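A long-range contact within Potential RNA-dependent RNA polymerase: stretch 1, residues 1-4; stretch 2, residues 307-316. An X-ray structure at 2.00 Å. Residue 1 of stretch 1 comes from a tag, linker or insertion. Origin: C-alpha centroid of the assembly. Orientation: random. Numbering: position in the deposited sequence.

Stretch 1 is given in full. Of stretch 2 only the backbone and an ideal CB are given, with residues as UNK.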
ATOM      1  N   GLY A   1      -1.046  -8.083 -28.934  1.00 40.51           N
ATOM      2  CA  GLY A   1      -1.197  -8.916 -27.750  1.00 36.80           C
ATOM      3  C   GLY A   1      -2.237 -10.029 -27.853  1.00 31.05           C
ATOM      4  O   GLY A   1      -2.388 -10.813 -26.918  1.00 25.97           O
ATOM      5  N   GLN A   2      -2.935 -10.120 -28.990  1.00 31.65           N
ATOM      6  CA  GLN A   2      -4.090 -11.008 -29.071  1.00 34.03           C
ATOM      7  C   GLN A   2      -3.679 -12.464 -29.244  1.00 35.97           C
ATOM      8  O   GLN A   2      -2.723 -12.778 -29.959  1.00 38.63           O
ATOM      9  CB  GLN A   2      -5.031 -10.592 -30.204  1.00 35.72           C
ATOM     10  CG  GLN A   2      -6.085  -9.609 -29.720  1.00 40.91           C
ATOM     11  CD  GLN A   2      -7.218  -9.419 -30.691  1.00 53.65           C
ATOM     12  OE1 GLN A   2      -7.950  -8.418 -30.630  1.00 55.48           O
ATOM     13  NE2 GLN A   2      -7.395 -10.393 -31.593  1.00 53.57           N
ATOM     14  N   VAL A   3      -4.422 -13.353 -28.574  1.00 35.42           N
ATOM     15  CA  VAL A   3      -4.195 -14.793 -28.591  1.00 27.31           C
ATOM     16  C   VAL A   3      -5.474 -15.476 -29.083  1.00 30.67           C
ATOM     17  O   VAL A   3      -6.571 -14.920 -29.010  1.00 30.36           O
ATOM     18  CB  VAL A   3      -3.785 -15.329 -27.199  1.00 26.52           C
ATOM     19  CG1 VAL A   3      -2.513 -14.617 -26.681  1.00 24.17           C
ATOM     20  CG2 VAL A   3      -4.925 -15.167 -26.198  1.00 23.17           C
ATOM     21  N   ALA A   4      -5.321 -16.706 -29.576  1.00 29.66           N
ATOM     22  CA  ALA A   4      -6.463 -17.461 -30.074  1.00 28.16           C
ATOM     23  C   ALA A   4      -7.423 -17.788 -28.930  1.00 29.30           C
ATOM     24  O   ALA A   4      -6.999 -17.929 -27.781  1.00 27.40           O
ATOM     25  CB  ALA A   4      -5.992 -18.748 -30.747  1.00 31.83           C
ATOM     26  N   UNK A 307      -2.622 -10.099 -18.408  1.00 16.44           N
ATOM     27  CA  UNK A 307      -3.851 -10.093 -19.205  1.00 17.39           C
ATOM     28  C   UNK A 307      -4.519  -8.733 -19.004  1.00 14.68           C
ATOM     29  O   UNK A 307      -5.062  -8.448 -17.940  1.00 16.40           O
ATOM     30  CB  UNK A 307      -4.786 -11.237 -18.809  1.00 17.39           C
ATOM     31  N   UNK A 308      -4.477  -7.881 -20.023  1.00 16.53           N
ATOM     32  CA  UNK A 308      -4.977  -6.519 -19.882  1.00 16.87           C
ATOM     33  C   UNK A 308      -6.272  -6.273 -20.650  1.00 18.77           C
ATOM     34  O   UNK A 308      -6.872  -5.201 -20.503  1.00 18.89           O
ATOM     35  CB  UNK A 308      -3.910  -5.528 -20.352  1.00 16.87           C
ATOM     36  N   UNK A 309      -6.721  -7.242 -21.443  1.00 16.63           N
ATOM     37  CA  UNK A 309      -8.008  -7.180 -22.122  1.00 17.25           C
ATOM     38  C   UNK A 309      -8.423  -8.611 -22.431  1.00 19.36           C
ATOM     39  O   UNK A 309      -7.625  -9.537 -22.318  1.00 17.40           O
ATOM     40  CB  UNK A 309      -7.939  -6.329 -23.391  1.00 17.25           C
ATOM     41  N   UNK A 310      -9.692  -8.788 -22.803  1.00 20.32           N
ATOM     42  CA  UNK A 310     -10.146 -10.118 -23.200  1.00 21.24           C
ATOM     43  C   UNK A 310      -9.325 -10.601 -24.388  1.00 17.92           C
ATOM     44  O   UNK A 310      -9.318  -9.969 -25.445  1.00 23.57           O
ATOM     45  CB  UNK A 310     -11.637 -10.108 -23.543  1.00 21.24           C
ATOM     46  N   UNK A 311      -8.606 -11.704 -24.210  1.00 18.29           N
ATOM     47  CA  UNK A 311      -7.814 -12.228 -25.302  1.00 17.96           C
ATOM     48  C   UNK A 311      -6.502 -11.515 -25.566  1.00 24.07           C
ATOM     49  O   UNK A 311      -5.882 -11.750 -26.603  1.00 23.71           O
ATOM     50  CB  UNK A 311      -8.654 -12.196 -26.580  1.00 17.96           C
ATOM     51  N   UNK A 312      -6.056 -10.635 -24.672  1.00 19.50           N
ATOM     52  CA  UNK A 312      -4.831  -9.878 -24.899  1.00 23.50           C
ATOM     53  C   UNK A 312      -3.920 -10.020 -23.696  1.00 19.20           C
ATOM     54  O   UNK A 312      -4.334  -9.743 -22.569  1.00 18.39           O
ATOM     55  CB  UNK A 312      -5.137  -8.404 -25.173  1.00 23.50           C
ATOM     56  N   UNK A 313      -2.683 -10.433 -23.952  1.00 17.90           N
ATOM     57  CA  UNK A 313      -1.722 -10.768 -22.918  1.00 15.58           C
ATOM     58  C   UNK A 313      -0.371 -10.182 -23.309  1.00 17.94           C
ATOM     59  O   UNK A 313       0.057 -10.274 -24.462  1.00 18.16           O
ATOM     60  CB  UNK A 313      -1.631 -12.282 -22.715  1.00 15.58           C
ATOM     61  N   UNK A 314       0.303  -9.587 -22.350  1.00 18.34           N
ATOM     62  CA  UNK A 314       1.634  -9.049 -22.569  1.00 14.62           C
ATOM     63  C   UNK A 314       2.635  -9.890 -21.790  1.00 15.28           C
ATOM     64  O   UNK A 314       2.328 -10.339 -20.687  1.00 15.18           O
ATOM     65  CB  UNK A 314       1.711  -7.578 -22.155  1.00 14.62           C
ATOM     66  N   UNK A 315       3.829 -10.100 -22.361  1.00 15.98           N
ATOM     67  CA  UNK A 315       4.874 -10.947 -21.781  1.00 16.62           C
ATOM     68  C   UNK A 315       6.158 -10.149 -21.564  1.00 15.51           C
ATOM     69  O   UNK A 315       6.307  -9.034 -22.065  1.00 18.18           O
ATOM     70  CB  UNK A 315       5.148 -12.153 -22.682  1.00 16.62           C
ATOM     71  N   UNK A 316       7.088 -10.736 -20.814  1.00 16.55           N
ATOM     72  CA  UNK A 316       8.397 -10.156 -20.589  1.00 17.55           C
ATOM     73  C   UNK A 316       8.607  -9.745 -19.131  1.00 16.83           C
ATOM     74  O   UNK A 316       7.669  -9.642 -18.337  1.00 16.87           O
ATOM     75  CB  UNK A 316       8.591  -8.946 -21.506  1.00 17.55           C
TER

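Gln 2 forms a single beta bridge with position 312, their CA atoms 4.4 Å apart, and two hydrogen bonds frame it: N of position 313 donates to O of Gly 1 at 3.0 Å, and N of Val 3 donates to O of position 311 at 2.9 Å. These are backbone groups, so any residue but proline at 313 could supply them; the choices lie in what surrounds them.

At position 307 the CB has nothing of stretch 1 within 5.5 Å, and stretch 1 sets no preference; the residue is Ala 307, in a strand.

Position 308 also has a remote CB, pointing sideways, so a short side chain would miss stretch 1 altogether. A long one could reach Gly 1, whose lack of a side chain leaves room beside its CA. Tyr 308 does this with chi1 in the p well, bringing its OH to 3.6 Å from CA of Gly 1. An ideal CB on that tag-derived glycine would lie 2.1 Å from the same OH, a clash.

Positions 309 and 310 lie beyond stretch 1 and open a type II turn running to 312, closed by N of position 312 donating to O of position 309 at 3.0 Å. Polar residues that can brace a turn suit 309, and many residues suit 310. Asn 309 accepts from the backbone, its OD1 lying 2.7 Å from N of Trp 310, whose indole stays clear of stretch 1.

Position 311 has phi/psi of 78/11, where a CB would be jammed against the carbonyl O of the residue before. That alone calls for glycine; stretch 1 is less strict, as the ideal CB would sit 4.2 Å from O of Val 3. The residue is Gly 311, and its O also lies 3.1 Å from CA of Gln 2 in a CA-H...O contact.

Position 312 points its CB sideways, beside the Gln 2 side chain, where stretch 1 offers methylenes and an amide. A medium or long chain, polar or aliphatic, would fit. Glu 312 packs its CG 3.6 Å from CG of Gln 2, while its OE2 accepts from ND2 of Asn 309 at 2.9 Å, tying the two ends of the turn together. Its CA makes a second CA-H...O contact, 3.3 Å from O of Gly 1.

Position 313 has its CB sideways too, 4.7 Å from CG1 of Val 3, a residue whose CA-to-CB bond points toward stretch 2. An aliphatic residue is the natural reading: valine, leucine or isoleucine. Ile 313 brings CD1 to 4.3 Å from CG1 of Val 3, a loose apolar contact.

At 314 the CB points away, so a long polar chain is welcome; Arg 314 hydrogen-bonds elsewhere in the structure.

Position 315 is sideways and distant, within range only for a large residue. Tyr 315 sets its OH 4.3 Å from CG1 of Val 3.

Position 316, with phi/psi of 113/165, demands glycine from its own backbone, and Gly 316 answers.

Stretch 2, residues 307-316: AYNWGEIRYG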
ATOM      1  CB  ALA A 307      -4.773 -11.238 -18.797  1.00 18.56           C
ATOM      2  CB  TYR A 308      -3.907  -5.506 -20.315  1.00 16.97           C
ATOM      3  CG  TYR A 308      -3.420  -5.684 -21.740  1.00 18.03           C
ATOM      4  CD1 TYR A 308      -4.026  -5.004 -22.791  1.00 21.02           C
ATOM      5  CD2 TYR A 308      -2.345  -6.517 -22.029  1.00 20.07           C
ATOM      6  CE1 TYR A 308      -3.587  -5.157 -24.090  1.00 23.16           C
ATOM      7  CE2 TYR A 308      -1.891  -6.682 -23.327  1.00 19.49           C
ATOM      8  CZ  TYR A 308      -2.517  -5.996 -24.354  1.00 23.35           C
ATOM      9  OH  TYR A 308      -2.080  -6.159 -25.649  1.00 26.31           O
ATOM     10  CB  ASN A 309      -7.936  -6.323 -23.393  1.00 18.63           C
ATOM     11  CG  ASN A 309      -9.322  -5.951 -23.941  1.00 22.06           C
ATOM     12  OD1 ASN A 309     -10.348  -6.222 -23.323  1.00 19.40           O
ATOM     13  ND2 ASN A 309      -9.338  -5.320 -25.105  1.00 23.20           N
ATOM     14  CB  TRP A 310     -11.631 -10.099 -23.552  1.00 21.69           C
ATOM     15  CG  TRP A 310     -12.157 -11.450 -23.848  1.00 22.54           C
ATOM     16  CD1 TRP A 310     -12.150 -12.090 -25.054  1.00 25.61           C
ATOM     17  CD2 TRP A 310     -12.753 -12.352 -22.918  1.00 20.81           C
ATOM     18  NE1 TRP A 310     -12.720 -13.339 -24.933  1.00 23.71           N
ATOM     19  CE2 TRP A 310     -13.109 -13.521 -23.634  1.00 22.85           C
ATOM     20  CE3 TRP A 310     -13.044 -12.281 -21.553  1.00 22.05           C
ATOM     21  CZ2 TRP A 310     -13.722 -14.611 -23.029  1.00 20.13           C
ATOM     22  CZ3 TRP A 310     -13.661 -13.365 -20.949  1.00 23.57           C
ATOM     23  CH2 TRP A 310     -13.993 -14.518 -21.690  1.00 23.91           C
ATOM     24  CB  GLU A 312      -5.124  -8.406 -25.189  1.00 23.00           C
ATOM     25  CG  GLU A 312      -5.985  -8.230 -26.422  1.00 28.37           C
ATOM     26  CD  GLU A 312      -6.062  -6.791 -26.856  1.00 34.74           C
ATOM     27  OE1 GLU A 312      -5.006  -6.224 -27.213  1.00 43.21           O
ATOM     28  OE2 GLU A 312      -7.167  -6.220 -26.815  1.00 37.86           O
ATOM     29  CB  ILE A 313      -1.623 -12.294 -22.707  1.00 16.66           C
ATOM     30  CG1 ILE A 313      -3.000 -12.906 -22.408  1.00 19.40           C
ATOM     31  CG2 ILE A 313      -0.630 -12.621 -21.579  1.00 18.07           C
ATOM     32  CD1 ILE A 313      -2.986 -14.446 -22.394  1.00 20.60           C
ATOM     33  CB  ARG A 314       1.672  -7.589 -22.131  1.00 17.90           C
ATOM     34  CG  ARG A 314       2.986  -6.904 -22.379  1.00 20.86           C
ATOM     35  CD  ARG A 314       2.821  -5.419 -22.196  1.00 21.79           C
ATOM     36  NE  ARG A 314       4.084  -4.750 -22.470  1.00 25.55           N
ATOM     37  CZ  ARG A 314       4.210  -3.436 -22.559  1.00 22.67           C
ATOM     38  NH1 ARG A 314       3.145  -2.655 -22.403  1.00 22.20           N
ATOM     39  NH2 ARG A 314       5.401  -2.911 -22.792  1.00 28.13           N
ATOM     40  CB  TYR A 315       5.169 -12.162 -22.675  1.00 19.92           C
ATOM     41  CG  TYR A 315       3.943 -13.010 -22.972  1.00 19.09           C
ATOM     42  CD1 TYR A 315       3.055 -12.659 -23.985  1.00 18.97           C
ATOM     43  CD2 TYR A 315       3.668 -14.148 -22.222  1.00 19.51           C
ATOM     44  CE1 TYR A 315       1.914 -13.448 -24.254  1.00 22.98           C
ATOM     45  CE2 TYR A 315       2.535 -14.924 -22.470  1.00 21.45           C
ATOM     46  CZ  TYR A 315       1.670 -14.577 -23.487  1.00 19.96           C
ATOM     47  OH  TYR A 315       0.545 -15.359 -23.712  1.00 19.89           O
TER
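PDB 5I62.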